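Local coordinates for protein endoglucanase, family GH5 (Zobellia galactanivorans, PDB 6GL2) that hydrolyses hemicellulose, probably including mixed-linked glucan, as a marine bacterial endoglucanase of glycoside hydrolase family 5, at residues T250-L253 and A254-K258. Residues are numbered along the deposited sequence; the frame is centred on the assembly and turned at random.
Sequences TALL and AELDK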
loop_
_atom_site.group_PDB
_atom_site.type_symbol
_atom_site.label_atom_id
_atom_site.label_comp_id
_atom_site.label_asym_id
_atom_site.label_seq_id
_atom_site.Cartn_x
_atom_site.Cartn_y
_atom_site.Cartn_z
ATOM N N THR A 250 14.388 7.790 -19.070
ATOM C CA THR A 250 14.363 6.487 -19.721
ATOM C C THR A 250 14.374 5.260 -18.757
ATOM O O THR A 250 13.589 4.323 -18.979
ATOM C CB THR A 250 15.558 6.390 -20.754
ATOM O OG1 THR A 250 15.416 7.441 -21.726
ATOM C CG2 THR A 250 15.612 5.041 -21.426
ATOM N N ALA A 251 15.227 5.274 -17.746
ATOM C CA ALA A 251 15.283 4.206 -16.793
ATOM C C ALA A 251 13.970 4.085 -16.001
ATOM O O ALA A 251 13.485 2.980 -15.807
ATOM C CB ALA A 251 16.440 4.338 -15.878
ATOM N N LEU A 252 13.371 5.206 -15.645
ATOM C CA LEU A 252 12.092 5.143 -14.905
ATOM C C LEU A 252 10.931 4.688 -15.770
ATOM O O LEU A 252 10.117 3.868 -15.393
ATOM C CB LEU A 252 11.847 6.508 -14.267
ATOM C CG LEU A 252 10.577 6.665 -13.459
ATOM C CD1 LEU A 252 10.273 5.548 -12.458
ATOM C CD2 LEU A 252 10.556 8.007 -12.819
ATOM N N LEU A 253 10.930 5.094 -17.037
ATOM C CA LEU A 253 9.901 4.673 -17.924
ATOM C C LEU A 253 10.091 3.151 -18.205
ATOM O O LEU A 253 9.099 2.423 -18.377
ATOM C CB LEU A 253 9.894 5.442 -19.250
ATOM C CG LEU A 253 9.529 6.895 -19.168
ATOM C CD1 LEU A 253 9.408 7.430 -20.597
ATOM C CD2 LEU A 253 8.171 7.038 -18.430
ATOM N N ALA A 254 11.335 2.646 -18.241
ATOM C CA ALA A 254 11.552 1.236 -18.484
ATOM C C ALA A 254 11.002 0.423 -17.320
ATOM O O ALA A 254 10.441 -0.632 -17.482
ATOM C CB ALA A 254 13.037 0.914 -18.658
ATOM N N GLU A 255 11.218 0.899 -16.084
ATOM C CA GLU A 255 10.634 0.276 -14.866
ATOM C C GLU A 255 9.125 0.199 -14.965
ATOM O O GLU A 255 8.512 -0.857 -14.760
ATOM C CB GLU A 255 11.131 1.079 -13.638
ATOM C CG GLU A 255 10.442 0.795 -12.308
ATOM C CD GLU A 255 10.803 -0.522 -11.728
ATOM O OE1 GLU A 255 10.207 -0.877 -10.646
ATOM O OE2 GLU A 255 11.638 -1.337 -12.298
ATOM N N LEU A 256 8.515 1.344 -15.235
ATOM C CA LEU A 256 7.075 1.424 -15.289
ATOM C C LEU A 256 6.503 0.557 -16.433
ATOM O O LEU A 256 5.415 -0.028 -16.368
ATOM C CB LEU A 256 6.540 2.849 -15.318
ATOM C CG LEU A 256 6.889 3.633 -14.027
ATOM C CD1 LEU A 256 6.429 5.112 -14.163
ATOM C CD2 LEU A 256 6.305 3.042 -12.743
ATOM N N ASP A 257 7.249 0.508 -17.562
ATOM C CA ASP A 257 6.839 -0.305 -18.745
ATOM C C ASP A 257 6.931 -1.827 -18.482
ATOM O O ASP A 257 6.117 -2.569 -18.931
ATOM C CB ASP A 257 7.651 0.070 -20.018
ATOM C CG ASP A 257 7.369 1.426 -20.510
ATOM O OD1 ASP A 257 6.317 2.032 -20.277
ATOM O OD2 ASP A 257 8.151 1.875 -21.423
ATOM N N LYS A 258 7.910 -2.238 -17.655
ATOM C CA LYS A 258 8.007 -3.601 -17.179
ATOM C C LYS A 258 6.740 -4.041 -16.414
ATOM O O LYS A 258 6.143 -5.076 -16.595
ATOM C CB LYS A 258 9.263 -3.782 -16.330
ATOM C CG LYS A 258 9.478 -5.005 -15.535
ATOM C CD LYS A 258 10.823 -4.891 -14.766
ATOM C CE LYS A 258 10.775 -4.218 -13.343
ATOM N NZ LYS A 258 11.955 -4.115 -12.346
#
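Leu252 and Leu256, one helical turn apart, run alongside each other in the same direction, Leu252 CD1 coming within 4.2 Å of Leu256 CG. Leucine suits both places because this side of the helix faces apolar partners: Leu252 meets Phe230, Trp243 and Tyr294, and Leu256 rests on Ala297. Leu253 extends the greasy surface to Phe293.

Four main-chain bonds of the alpha-helical i to i+4 kind hold the turn. The bond from Leu256 N to Leu252 O, 3.0 Å, is the straightest of the four, at 170°. Ala254 N bonds to Thr250 O at 2.9 Å, Glu255 N to Ala251 O at 3.1 Å, and Asp257 N to Leu253 O at 2.8 Å. Ala254, whose methyl is exposed, suits the open side; the small Ala251 fits beside Phe230.

The turn belongs to helix 246-266, in the connection between parallel strands 222-227 and 271-276 of the (beta/alpha)8 TIM barrel, and it packs against the next barrel helix, 284-301. Asp248, a magnesium ligand in a structure of this protein, has its side chain about 6 Å from that of Ala251.

Charged groups border the turn. Within 254-258, Glu255 bends at chi2 (72°), and its OE2 accepts Lys258 NZ at 2.8 Å on the syn side, a salt bridge; OE1 bonds to Thr205 and Ser228, so both oxygens of this buried group are satisfied. Asp257 CG, beside its own backbone N (chi1 -67°), brings the flat carboxylate face over Leu253 O, 2.9 Å from CG; both groups are acceptors, so no hydrogen bond forms. OD1 makes salt bridges with Arg301 and Arg260, which may offset this crowding of negative charge, and an alanine here would probably leave both guanidinium groups without their shared mate and freer to turn.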